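Local coordinates for uncharacterized protein (Sulfolobus tokodaii, PDB 2PD2) that is of unknown function but belongs to the DsrE/DsrF-like family, whose characterised members act in sulfur metabolism and sulfur transfer, at residues V3-K8 / I21-D26; K8-V13 / I41-K46; Q15-V20 / R51-D56. All coordinates share one frame; numbering follows the deposited sequence.

Interaction 1 of 3, residues V3-K8 / I21-D26; sequences VVVQIK and INLYND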
ATOM      1  N   VAL A   3       2.837  15.096  -1.998  1.00 15.65           N
ATOM      2  CA  VAL A   3       2.794  13.648  -1.812  1.00 13.87           C
ATOM      3  C   VAL A   3       2.754  13.274  -0.331  1.00 16.25           C
ATOM      4  O   VAL A   3       3.590  13.726   0.449  1.00 15.62           O
ATOM      5  CB  VAL A   3       4.045  12.968  -2.424  1.00 15.81           C
ATOM      6  CG1 VAL A   3       3.914  11.451  -2.339  1.00 14.68           C
ATOM      7  CG2 VAL A   3       4.233  13.415  -3.875  1.00 16.04           C
ATOM      8  N   VAL A   4       1.766  12.476   0.059  1.00 13.77           N
ATOM      9  CA  VAL A   4       1.689  12.021   1.433  1.00 14.67           C
ATOM     10  C   VAL A   4       2.158  10.563   1.384  1.00 17.11           C
ATOM     11  O   VAL A   4       1.549   9.712   0.731  1.00 16.55           O
ATOM     12  CB  VAL A   4       0.246  12.157   2.014  1.00 17.40           C
ATOM     13  CG1 VAL A   4      -0.743  11.340   1.209  1.00 15.84           C
ATOM     14  CG2 VAL A   4       0.240  11.740   3.474  1.00 16.35           C
ATOM     15  N   VAL A   5       3.281  10.303   2.042  1.00 16.74           N
ATOM     16  CA  VAL A   5       3.886   8.978   2.074  1.00 12.18           C
ATOM     17  C   VAL A   5       3.567   8.211   3.354  1.00 14.92           C
ATOM     18  O   VAL A   5       3.692   8.739   4.455  1.00 16.69           O
ATOM     19  CB  VAL A   5       5.419   9.077   1.973  1.00 13.17           C
ATOM     20  CG1 VAL A   5       6.038   7.676   2.011  1.00 13.10           C
ATOM     21  CG2 VAL A   5       5.816   9.813   0.697  1.00 11.61           C
ATOM     22  N   GLN A   6       3.175   6.954   3.203  1.00 13.26           N
ATOM     23  CA  GLN A   6       2.861   6.116   4.356  1.00 13.95           C
ATOM     24  C   GLN A   6       3.910   5.025   4.555  1.00 14.39           C
ATOM     25  O   GLN A   6       4.353   4.406   3.592  1.00 14.50           O
ATOM     26  CB  GLN A   6       1.499   5.442   4.170  1.00 10.72           C
ATOM     27  CG  GLN A   6       1.235   4.293   5.156  1.00  9.30           C
ATOM     28  CD  GLN A   6       0.132   3.369   4.680  1.00 16.37           C
ATOM     29  OE1 GLN A   6       0.044   3.061   3.490  1.00 13.70           O
ATOM     30  NE2 GLN A   6      -0.706   2.911   5.606  1.00 14.64           N
ATOM     31  N   ILE A   7       4.308   4.807   5.803  1.00 15.47           N
ATOM     32  CA  ILE A   7       5.250   3.742   6.145  1.00 17.57           C
ATOM     33  C   ILE A   7       4.674   3.107   7.407  1.00 16.75           C
ATOM     34  O   ILE A   7       4.476   3.795   8.407  1.00 15.48           O
ATOM     35  CB  ILE A   7       6.667   4.270   6.454  1.00 15.14           C
ATOM     36  CG1 ILE A   7       7.201   5.089   5.277  1.00 16.00           C
ATOM     37  CG2 ILE A   7       7.599   3.096   6.708  1.00 16.63           C
ATOM     38  CD1 ILE A   7       8.606   5.632   5.499  1.00 19.72           C
ATOM     39  N   LYS A   8       4.398   1.806   7.363  1.00 15.95           N
ATOM     40  CA  LYS A   8       3.801   1.133   8.515  1.00 17.03           C
ATOM     41  C   LYS A   8       4.580  -0.059   9.066  1.00 18.76           C
ATOM     42  O   LYS A   8       4.400  -0.437  10.224  1.00 18.48           O
ATOM     43  CB  LYS A   8       2.382   0.674   8.162  1.00 17.01           C
ATOM     44  CG  LYS A   8       2.298  -0.193   6.902  1.00 25.44           C
ATOM     45  CD  LYS A   8       0.881  -0.733   6.671  1.00 27.16           C
ATOM     46  CE  LYS A   8       0.736  -1.436   5.317  1.00 30.63           C
ATOM     47  NZ  LYS A   8       0.644  -0.483   4.157  1.00 31.33           N
ATOM     48  N   ILE A  21      13.874   9.129  -0.508  1.00 15.74           N
ATOM     49  CA  ILE A  21      15.010   9.875  -1.038  1.00 18.54           C
ATOM     50  C   ILE A  21      14.906   9.853  -2.568  1.00 18.22           C
ATOM     51  O   ILE A  21      15.136  10.863  -3.232  1.00 22.15           O
ATOM     52  CB  ILE A  21      16.348   9.240  -0.593  1.00 17.27           C
ATOM     53  CG1 ILE A  21      16.562   9.487   0.901  1.00 20.57           C
ATOM     54  CG2 ILE A  21      17.508   9.833  -1.389  1.00 21.89           C
ATOM     55  CD1 ILE A  21      17.790   8.792   1.468  1.00 27.21           C
ATOM     56  N   ASN A  22      14.545   8.698  -3.123  1.00 17.67           N
ATOM     57  CA  ASN A  22      14.398   8.571  -4.572  1.00 20.99           C
ATOM     58  C   ASN A  22      13.304   9.511  -5.080  1.00 21.68           C
ATOM     59  O   ASN A  22      13.465  10.149  -6.116  1.00 20.50           O
ATOM     60  CB  ASN A  22      14.076   7.120  -4.970  1.00 18.44           C
ATOM     61  CG  ASN A  22      15.285   6.190  -4.842  1.00 25.47           C
ATOM     62  OD1 ASN A  22      16.430   6.645  -4.803  1.00 22.90           O
ATOM     63  ND2 ASN A  22      15.032   4.881  -4.794  1.00 19.24           N
ATOM     64  N   LEU A  23      12.194   9.586  -4.351  1.00 19.33           N
ATOM     65  CA  LEU A  23      11.086  10.463  -4.725  1.00 20.05           C
ATOM     66  C   LEU A  23      11.591  11.902  -4.788  1.00 21.60           C
ATOM     67  O   LEU A  23      11.410  12.598  -5.788  1.00 19.28           O
ATOM     68  CB  LEU A  23       9.957  10.370  -3.690  1.00 18.51           C
ATOM     69  CG  LEU A  23       8.744  11.271  -3.939  1.00 20.40           C
ATOM     70  CD1 LEU A  23       8.105  10.893  -5.265  1.00 22.94           C
ATOM     71  CD2 LEU A  23       7.737  11.126  -2.806  1.00 18.35           C
ATOM     72  N   TYR A  24      12.216  12.335  -3.698  1.00 22.17           N
ATOM     73  CA  TYR A  24      12.770  13.683  -3.591  1.00 20.97           C
ATOM     74  C   TYR A  24      13.666  14.015  -4.782  1.00 21.20           C
ATOM     75  O   TYR A  24      13.541  15.079  -5.392  1.00 19.78           O
ATOM     76  CB  TYR A  24      13.585  13.802  -2.300  1.00 19.55           C
ATOM     77  CG  TYR A  24      14.327  15.113  -2.154  1.00 23.07           C
ATOM     78  CD1 TYR A  24      13.696  16.241  -1.630  1.00 22.61           C
ATOM     79  CD2 TYR A  24      15.664  15.224  -2.541  1.00 23.31           C
ATOM     80  CE1 TYR A  24      14.375  17.446  -1.493  1.00 22.77           C
ATOM     81  CE2 TYR A  24      16.352  16.423  -2.409  1.00 26.72           C
ATOM     82  CZ  TYR A  24      15.702  17.529  -1.885  1.00 25.25           C
ATOM     83  OH  TYR A  24      16.380  18.715  -1.761  1.00 25.99           O
ATOM     84  N   ASN A  25      14.575  13.104  -5.107  1.00 21.57           N
ATOM     85  CA  ASN A  25      15.487  13.324  -6.226  1.00 22.82           C
ATOM     86  C   ASN A  25      14.814  13.306  -7.589  1.00 24.58           C
ATOM     87  O   ASN A  25      15.320  13.907  -8.537  1.00 22.65           O
ATOM     88  CB  ASN A  25      16.603  12.273  -6.231  1.00 21.98           C
ATOM     89  CG  ASN A  25      17.587  12.464  -5.100  1.00 27.13           C
ATOM     90  OD1 ASN A  25      17.898  13.592  -4.722  1.00 28.04           O
ATOM     91  ND2 ASN A  25      18.100  11.362  -4.567  1.00 25.89           N
ATOM     92  N   ASP A  26      13.669  12.635  -7.689  1.00 19.87           N
ATOM     93  CA  ASP A  26      12.992  12.512  -8.971  1.00 22.60           C
ATOM     94  C   ASP A  26      11.935  13.556  -9.302  1.00 24.45           C
ATOM     95  O   ASP A  26      11.722  13.869 -10.473  1.00 27.33           O
ATOM     96  CB  ASP A  26      12.374  11.117  -9.089  1.00 23.26           C
ATOM     97  CG  ASP A  26      12.028  10.757 -10.521  1.00 30.75           C
ATOM     98  OD1 ASP A  26      12.952  10.744 -11.363  1.00 34.77           O
ATOM     99  OD2 ASP A  26      10.843  10.491 -10.808  1.00 33.06           O
TER
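V3 and L23 mark the nearest approach of the two backbones, their CA atoms 9.3 Å apart, a spacing that only side chains bridge as helix 13-26 packs on strand 2-7. No hydrogen bond crosses here, and the contact is entirely aliphatic. V3 and L23 meet end to end, methyl against methyl, with L23 CD2 3.9 Å from V3 CG1. The L23 side chain is extended: CG stands anti to the backbone N (chi1 178°), and CD2 continues the chain, anti to CA, and so is the leucine methyl that meets the strand. In V3 the methyl that does the touching, CG1, is the one anti to its own backbone N (chi1 -174°). V5, two residues along on the same face of the strand, adds a looser touch, its CG2 4.2 Å from L23 CD2. One leucine methyl thus meets both valines, and all three residues are buried. L23 lies in the last turn of the helix, where D26 N bonds to L23 O at 3.0 Å. The contact belongs to the beta-alpha-beta unit of strand 2-7, helix 13-26 and strand 31-36. L23 also rests on I32 of strand 31-36, V20 of the same helix covers V5, and V92 and V96 of the second subunit pack against L23 and V3. V4 lies on the other face of the sheet, where K98 and Q99 of helix 91-100 touch it.

Interaction 2 of 3, residues K8-V13 / I41-K46; sequences KDFDKV and IKALLK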
ATOM      1  N   LYS A   8       4.398   1.806   7.363  1.00 15.95           N
ATOM      2  CA  LYS A   8       3.801   1.133   8.515  1.00 17.03           C
ATOM      3  C   LYS A   8       4.580  -0.059   9.066  1.00 18.76           C
ATOM      4  O   LYS A   8       4.400  -0.437  10.224  1.00 18.48           O
ATOM      5  CB  LYS A   8       2.382   0.674   8.162  1.00 17.01           C
ATOM      6  CG  LYS A   8       2.298  -0.193   6.902  1.00 25.44           C
ATOM      7  CD  LYS A   8       0.881  -0.733   6.671  1.00 27.16           C
ATOM      8  CE  LYS A   8       0.736  -1.436   5.317  1.00 30.63           C
ATOM      9  NZ  LYS A   8       0.644  -0.483   4.157  1.00 31.33           N
ATOM     10  N   ASP A   9       5.442  -0.649   8.246  1.00 17.27           N
ATOM     11  CA  ASP A   9       6.202  -1.819   8.668  1.00 19.54           C
ATOM     12  C   ASP A   9       7.633  -1.471   9.059  1.00 20.14           C
ATOM     13  O   ASP A   9       8.434  -1.042   8.224  1.00 17.98           O
ATOM     14  CB  ASP A   9       6.197  -2.869   7.551  1.00 23.51           C
ATOM     15  CG  ASP A   9       4.787  -3.309   7.171  1.00 28.38           C
ATOM     16  OD1 ASP A   9       4.043  -3.756   8.070  1.00 28.97           O
ATOM     17  OD2 ASP A   9       4.423  -3.207   5.977  1.00 36.62           O
ATOM     18  N   PHE A  10       7.954  -1.666  10.334  1.00 15.89           N
ATOM     19  CA  PHE A  10       9.296  -1.360  10.825  1.00 16.87           C
ATOM     20  C   PHE A  10      10.407  -2.063  10.044  1.00 19.12           C
ATOM     21  O   PHE A  10      11.435  -1.457   9.746  1.00 19.31           O
ATOM     22  CB  PHE A  10       9.425  -1.720  12.313  1.00 16.08           C
ATOM     23  CG  PHE A  10      10.775  -1.396  12.894  1.00 17.85           C
ATOM     24  CD1 PHE A  10      11.196  -0.077  13.007  1.00 16.74           C
ATOM     25  CD2 PHE A  10      11.632  -2.412  13.308  1.00 24.90           C
ATOM     26  CE1 PHE A  10      12.454   0.234  13.527  1.00 22.16           C
ATOM     27  CE2 PHE A  10      12.895  -2.115  13.830  1.00 25.76           C
ATOM     28  CZ  PHE A  10      13.306  -0.788  13.938  1.00 24.04           C
ATOM     29  N   ASP A  11      10.202  -3.333   9.703  1.00 18.46           N
ATOM     30  CA  ASP A  11      11.225  -4.074   8.982  1.00 26.05           C
ATOM     31  C   ASP A  11      11.478  -3.576   7.563  1.00 25.16           C
ATOM     32  O   ASP A  11      12.446  -3.987   6.928  1.00 26.77           O
ATOM     33  CB  ASP A  11      10.895  -5.573   8.956  1.00 30.57           C
ATOM     34  CG  ASP A  11       9.542  -5.872   8.334  1.00 41.42           C
ATOM     35  OD1 ASP A  11       9.240  -7.069   8.146  1.00 45.37           O
ATOM     36  OD2 ASP A  11       8.779  -4.925   8.041  1.00 46.21           O
ATOM     37  N   LYS A  12      10.624  -2.682   7.074  1.00 24.81           N
ATOM     38  CA  LYS A  12      10.785  -2.153   5.724  1.00 21.33           C
ATOM     39  C   LYS A  12      11.146  -0.673   5.709  1.00 19.12           C
ATOM     40  O   LYS A  12      11.202  -0.056   4.643  1.00 18.64           O
ATOM     41  CB  LYS A  12       9.506  -2.379   4.911  1.00 24.95           C
ATOM     42  CG  LYS A  12       9.153  -3.851   4.732  1.00 36.22           C
ATOM     43  CD  LYS A  12       7.844  -4.041   3.980  1.00 45.56           C
ATOM     44  CE  LYS A  12       7.496  -5.526   3.859  1.00 52.90           C
ATOM     45  NZ  LYS A  12       6.206  -5.761   3.150  1.00 55.12           N
ATOM     46  N   VAL A  13      11.398  -0.103   6.884  1.00 16.63           N
ATOM     47  CA  VAL A  13      11.749   1.309   6.968  1.00 17.13           C
ATOM     48  C   VAL A  13      13.000   1.683   6.176  1.00 19.28           C
ATOM     49  O   VAL A  13      13.002   2.672   5.448  1.00 20.19           O
ATOM     50  CB  VAL A  13      11.923   1.759   8.431  1.00 18.07           C
ATOM     51  CG1 VAL A  13      12.546   3.152   8.480  1.00 19.66           C
ATOM     52  CG2 VAL A  13      10.561   1.781   9.120  1.00 16.98           C
ATOM     53  N   ILE A  41       6.679   3.342  13.642  1.00 16.66           N
ATOM     54  CA  ILE A  41       6.901   4.486  14.528  1.00 16.32           C
ATOM     55  C   ILE A  41       8.243   4.361  15.267  1.00 20.58           C
ATOM     56  O   ILE A  41       8.866   5.363  15.625  1.00 19.18           O
ATOM     57  CB  ILE A  41       5.763   4.614  15.581  1.00 21.87           C
ATOM     58  CG1 ILE A  41       5.882   5.938  16.334  1.00 22.19           C
ATOM     59  CG2 ILE A  41       5.838   3.461  16.581  1.00 21.33           C
ATOM     60  CD1 ILE A  41       5.605   7.154  15.473  1.00 25.89           C
ATOM     61  N   LYS A  42       8.691   3.129  15.482  1.00 18.28           N
ATOM     62  CA  LYS A  42       9.942   2.909  16.194  1.00 20.06           C
ATOM     63  C   LYS A  42      11.139   3.531  15.489  1.00 21.74           C
ATOM     64  O   LYS A  42      12.167   3.794  16.113  1.00 20.54           O
ATOM     65  CB  LYS A  42      10.175   1.413  16.409  1.00 22.76           C
ATOM     66  CG  LYS A  42       9.178   0.783  17.370  1.00 20.13           C
ATOM     67  CD  LYS A  42       9.468  -0.690  17.608  1.00 26.13           C
ATOM     68  CE  LYS A  42       9.237  -1.527  16.362  1.00 25.40           C
ATOM     69  NZ  LYS A  42       9.579  -2.962  16.614  1.00 26.13           N
ATOM     70  N   ALA A  43      11.003   3.784  14.192  1.00 20.97           N
ATOM     71  CA  ALA A  43      12.094   4.380  13.443  1.00 16.74           C
ATOM     72  C   ALA A  43      12.324   5.829  13.852  1.00 18.72           C
ATOM     73  O   ALA A  43      13.364   6.400  13.531  1.00 18.32           O
ATOM     74  CB  ALA A  43      11.820   4.297  11.938  1.00 19.56           C
ATOM     75  N   LEU A  44      11.369   6.428  14.562  1.00 16.29           N
ATOM     76  CA  LEU A  44      11.523   7.820  14.986  1.00 17.54           C
ATOM     77  C   LEU A  44      12.143   7.962  16.378  1.00 20.36           C
ATOM     78  O   LEU A  44      12.192   9.059  16.932  1.00 21.26           O
ATOM     79  CB  LEU A  44      10.169   8.552  14.951  1.00 12.63           C
ATOM     80  CG  LEU A  44       9.448   8.557  13.601  1.00 13.85           C
ATOM     81  CD1 LEU A  44       8.176   9.380  13.700  1.00 18.36           C
ATOM     82  CD2 LEU A  44      10.363   9.120  12.528  1.00 13.47           C
ATOM     83  N   LEU A  45      12.603   6.856  16.947  1.00 22.48           N
ATOM     84  CA  LEU A  45      13.231   6.897  18.262  1.00 23.79           C
ATOM     85  C   LEU A  45      14.603   7.564  18.162  1.00 22.48           C
ATOM     86  O   LEU A  45      15.259   7.493  17.124  1.00 18.95           O
ATOM     87  CB  LEU A  45      13.369   5.480  18.824  1.00 23.22           C
ATOM     88  CG  LEU A  45      12.067   4.892  19.375  1.00 22.48           C
ATOM     89  CD1 LEU A  45      12.213   3.404  19.626  1.00 24.41           C
ATOM     90  CD2 LEU A  45      11.703   5.622  20.654  1.00 23.27           C
ATOM     91  N   LYS A  46      15.033   8.213  19.240  1.00 22.34           N
ATOM     92  CA  LYS A  46      16.326   8.892  19.250  1.00 24.54           C
ATOM     93  C   LYS A  46      17.516   7.969  19.002  1.00 23.80           C
ATOM     94  O   LYS A  46      18.534   8.398  18.458  1.00 26.49           O
ATOM     95  CB  LYS A  46      16.526   9.626  20.580  1.00 28.34           C
ATOM     96  CG  LYS A  46      15.799  10.958  20.668  1.00 32.33           C
ATOM     97  CD  LYS A  46      15.927  11.560  22.059  1.00 32.75           C
ATOM     98  CE  LYS A  46      15.302  12.941  22.121  1.00 36.95           C
ATOM     99  NZ  LYS A  46      15.394  13.536  23.485  1.00 36.48           N
TER
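F10 and K42, the residues of closest backbone approach, bring together two loops that leave the C-terminal ends of adjacent parallel strands 2-7 and 31-36, each carrying a short 3-10 turn. The tightly packed part is aliphatic: A43 CB sits 3.7 Å from V13 CG1 and also touches CG2, so the alanine methyl meets both branches of a buried valine at the start of helix 13-26. On the solvent side the contact changes character. The side chains of F10 and K42 cross at about a right angle, the lysine laying its end over one face of the phenyl ring. K42 CE makes a CH-pi contact over that face, 3.8 Å from F10 CG, while NZ, 4.5 Å from the ring centroid and 31° from the normal, makes an off-centre cation-pi contact. A bend at chi3 (-67°) turns the end of the lysine chain over the ring. At the ring edge, near its plane, the backbone N of A43 lies 3.9 Å from F10 CE1. S39 OG bonds to F10 N, and S48 OG to A43 O. D9 and K12 of the first loop form salt bridges with K12 and D9 of neighbouring subunits. The chemistry is therefore graded: methyl packing makes up the buried side, while F10, an exposed ring, is partly screened by a lysine whose methylene lies on it and whose ammonium probably keeps access to water.

Interaction 3 of 3, residues Q15-V20 / R51-D56; sequences QALRSV and RSIIED
L17 and I53 make the main apolar contact between helix 13-26 and helix 51-59, and they are also where the backbones come closest, CA to CA 7.3 Å. The two side chains cross obliquely: I53 CG2 lies 3.8 Å from L17 CB and nearly as close to L17 CD1, so this one methyl rests against both the root and the end of the leucine. CG2 is brought there by the first torsion of I53, which sets CG1 anti to the carbonyl carbon (chi1 -61°) and CG2 anti to the backbone N. I54 contributes a looser touch, its CG1 4.2 Å from L17 CD1. L17 CD1 thus touches two successive isoleucines, the partly exposed I53 and the buried I54. The two helices pack side by side on the same face of the parallel sheet, and L17 also rests on I7 of strand 2-7 beneath and on L57 of helix 51-59.

The salt bridge between R51 and E55, one turn apart, is internal to helix 51-59, with R51 NE to E55 OE2 3.1 Å and an N-H...O angle of 161°. The oxygen lies close to the guanidinium plane, whereas the donor approaches it from well above the carboxylate plane, 69° out. The other polar bonds reach neighbouring parts of the chain or another subunit: R51 NH1 donates to K46 O, joining the first turn of the helix to the loop before it, D56 OD1 makes a salt bridge with K60, and S19 OG bonds to Q38 NE2 of the second subunit.

The two kinds of chemistry are kept apart: the packing is aliphatic, no hydrogen bond or salt bridge crosses between 15-20 and 51-56, and R51, E55 and D56 pair within their helix or just beyond it.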
ATOM      1  N   GLN A  15      14.305   0.481   3.441  1.00 18.56           N
ATOM      2  CA  GLN A  15      13.981   0.578   2.020  1.00 20.61           C
ATOM      3  C   GLN A  15      12.986   1.699   1.741  1.00 17.49           C
ATOM      4  O   GLN A  15      13.073   2.367   0.712  1.00 16.09           O
ATOM      5  CB  GLN A  15      13.433  -0.755   1.500  1.00 24.38           C
ATOM      6  CG  GLN A  15      14.514  -1.806   1.301  1.00 40.07           C
ATOM      7  CD  GLN A  15      13.959  -3.126   0.817  1.00 43.17           C
ATOM      8  OE1 GLN A  15      13.225  -3.802   1.537  1.00 51.75           O
ATOM      9  NE2 GLN A  15      14.299  -3.499  -0.413  1.00 46.69           N
ATOM     10  N   ALA A  16      12.048   1.907   2.661  1.00 15.69           N
ATOM     11  CA  ALA A  16      11.056   2.962   2.496  1.00 15.14           C
ATOM     12  C   ALA A  16      11.741   4.320   2.480  1.00 17.62           C
ATOM     13  O   ALA A  16      11.449   5.167   1.636  1.00 16.91           O
ATOM     14  CB  ALA A  16      10.031   2.910   3.628  1.00 16.85           C
ATOM     15  N   LEU A  17      12.654   4.531   3.422  1.00 17.14           N
ATOM     16  CA  LEU A  17      13.364   5.804   3.488  1.00 19.96           C
ATOM     17  C   LEU A  17      14.194   6.039   2.228  1.00 21.14           C
ATOM     18  O   LEU A  17      14.293   7.170   1.753  1.00 22.52           O
ATOM     19  CB  LEU A  17      14.253   5.858   4.739  1.00 21.81           C
ATOM     20  CG  LEU A  17      13.496   5.772   6.071  1.00 19.72           C
ATOM     21  CD1 LEU A  17      14.475   5.919   7.226  1.00 25.09           C
ATOM     22  CD2 LEU A  17      12.444   6.867   6.141  1.00 18.31           C
ATOM     23  N   ARG A  18      14.797   4.984   1.682  1.00 19.93           N
ATOM     24  CA  ARG A  18      15.574   5.163   0.461  1.00 21.78           C
ATOM     25  C   ARG A  18      14.622   5.532  -0.666  1.00 17.84           C
ATOM     26  O   ARG A  18      14.961   6.322  -1.539  1.00 22.07           O
ATOM     27  CB  ARG A  18      16.348   3.896   0.084  1.00 26.86           C
ATOM     28  CG  ARG A  18      17.045   4.035  -1.276  1.00 41.16           C
ATOM     29  CD  ARG A  18      18.000   2.895  -1.612  1.00 51.67           C
ATOM     30  NE  ARG A  18      17.364   1.582  -1.556  1.00 60.18           N
ATOM     31  CZ  ARG A  18      17.303   0.828  -0.463  1.00 64.09           C
ATOM     32  NH1 ARG A  18      17.847   1.257   0.669  1.00 65.17           N
ATOM     33  NH2 ARG A  18      16.697  -0.352  -0.501  1.00 66.28           N
ATOM     34  N   SER A  19      13.422   4.959  -0.644  1.00 17.12           N
ATOM     35  CA  SER A  19      12.428   5.263  -1.666  1.00 15.73           C
ATOM     36  C   SER A  19      11.992   6.725  -1.574  1.00 16.42           C
ATOM     37  O   SER A  19      11.754   7.373  -2.591  1.00 19.28           O
ATOM     38  CB  SER A  19      11.221   4.336  -1.526  1.00 12.89           C
ATOM     39  OG  SER A  19      11.539   3.024  -1.961  1.00 21.15           O
ATOM     40  N   VAL A  20      11.881   7.248  -0.357  1.00 18.55           N
ATOM     41  CA  VAL A  20      11.507   8.650  -0.189  1.00 14.06           C
ATOM     42  C   VAL A  20      12.629   9.526  -0.751  1.00 17.45           C
ATOM     43  O   VAL A  20      12.376  10.544  -1.399  1.00 17.71           O
ATOM     44  CB  VAL A  20      11.267   8.996   1.295  1.00 15.44           C
ATOM     45  CG1 VAL A  20      11.042  10.497   1.447  1.00 15.33           C
ATOM     46  CG2 VAL A  20      10.039   8.242   1.805  1.00 14.95           C
ATOM     47  N   ARG A  51      18.072   7.125  12.249  1.00 22.72           N
ATOM     48  CA  ARG A  51      18.010   8.522  12.663  1.00 23.04           C
ATOM     49  C   ARG A  51      18.697   9.495  11.703  1.00 24.49           C
ATOM     50  O   ARG A  51      18.115  10.517  11.327  1.00 23.28           O
ATOM     51  CB  ARG A  51      18.591   8.703  14.072  1.00 24.54           C
ATOM     52  CG  ARG A  51      18.636  10.165  14.510  1.00 24.80           C
ATOM     53  CD  ARG A  51      18.856  10.336  16.007  1.00 29.68           C
ATOM     54  NE  ARG A  51      18.895  11.750  16.380  1.00 32.40           N
ATOM     55  CZ  ARG A  51      18.935  12.194  17.633  1.00 28.18           C
ATOM     56  NH1 ARG A  51      18.936  11.336  18.641  1.00 27.93           N
ATOM     57  NH2 ARG A  51      18.986  13.498  17.878  1.00 28.56           N
ATOM     58  N   SER A  52      19.921   9.183  11.297  1.00 23.11           N
ATOM     59  CA  SER A  52      20.651  10.071  10.396  1.00 24.42           C
ATOM     60  C   SER A  52      19.928  10.271   9.068  1.00 24.69           C
ATOM     61  O   SER A  52      19.974  11.353   8.482  1.00 23.04           O
ATOM     62  CB  SER A  52      22.068   9.539  10.155  1.00 28.49           C
ATOM     63  OG  SER A  52      22.041   8.278   9.514  1.00 36.77           O
ATOM     64  N   ILE A  53      19.250   9.233   8.592  1.00 21.78           N
ATOM     65  CA  ILE A  53      18.520   9.349   7.338  1.00 18.20           C
ATOM     66  C   ILE A  53      17.293  10.245   7.547  1.00 19.16           C
ATOM     67  O   ILE A  53      16.991  11.105   6.718  1.00 21.47           O
ATOM     68  CB  ILE A  53      18.085   7.960   6.828  1.00 23.66           C
ATOM     69  CG1 ILE A  53      19.330   7.099   6.574  1.00 28.60           C
ATOM     70  CG2 ILE A  53      17.262   8.107   5.561  1.00 19.07           C
ATOM     71  CD1 ILE A  53      19.035   5.688   6.087  1.00 30.29           C
ATOM     72  N   ILE A  54      16.591  10.042   8.655  1.00 19.18           N
ATOM     73  CA  ILE A  54      15.418  10.849   8.974  1.00 17.35           C
ATOM     74  C   ILE A  54      15.811  12.324   9.101  1.00 22.28           C
ATOM     75  O   ILE A  54      15.116  13.214   8.607  1.00 19.69           O
ATOM     76  CB  ILE A  54      14.780  10.371  10.288  1.00 20.28           C
ATOM     77  CG1 ILE A  54      14.129   9.005  10.063  1.00 22.85           C
ATOM     78  CG2 ILE A  54      13.753  11.386  10.791  1.00 18.24           C
ATOM     79  CD1 ILE A  54      13.671   8.344  11.328  1.00 31.52           C
ATOM     80  N   GLU A  55      16.935  12.573   9.763  1.00 21.21           N
ATOM     81  CA  GLU A  55      17.426  13.933   9.950  1.00 23.66           C
ATOM     82  C   GLU A  55      17.767  14.567   8.607  1.00 22.71           C
ATOM     83  O   GLU A  55      17.567  15.766   8.408  1.00 25.60           O
ATOM     84  CB  GLU A  55      18.652  13.921  10.866  1.00 25.71           C
ATOM     85  CG  GLU A  55      18.355  13.400  12.261  1.00 29.70           C
ATOM     86  CD  GLU A  55      19.590  13.351  13.142  1.00 34.01           C
ATOM     87  OE1 GLU A  55      20.611  12.782  12.704  1.00 40.46           O
ATOM     88  OE2 GLU A  55      19.534  13.875  14.272  1.00 35.41           O
ATOM     89  N   ASP A  56      18.273  13.760   7.680  1.00 21.48           N
ATOM     90  CA  ASP A  56      18.608  14.258   6.349  1.00 23.82           C
ATOM     91  C   ASP A  56      17.331  14.658   5.594  1.00 20.53           C
ATOM     92  O   ASP A  56      17.309  15.671   4.895  1.00 19.57           O
ATOM     93  CB  ASP A  56      19.373  13.192   5.558  1.00 26.96           C
ATOM     94  CG  ASP A  56      19.721  13.644   4.151  1.00 31.54           C
ATOM     95  OD1 ASP A  56      20.388  14.693   3.998  1.00 33.78           O
ATOM     96  OD2 ASP A  56      19.330  12.946   3.193  1.00 35.53           O
TER

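How the interactions relate
Interaction 1 lies within the first beta-alpha-beta unit, and interactions 2 and 3 tie its loop and helix to the chain that follows strand 31-36. Interactions 1 and 3 share helix 13-26, their centres 9 Å apart: I7 CD1 lies 3.6 Å from A16 CB, so strand and helix continue one apolar layer. Interactions 2 and 3 have centres 10 Å apart and meet where L44 CD2 packs on I54 CD1 at 3.6 Å. Interactions 1 and 2 are more distant, 15 Å between centres, but share K8 and touch where I7 CG2 meets V13 CG2. The second subunit reaches all three and the third subunit interactions 1 and 2, placing them beside the interfaces of the trimer.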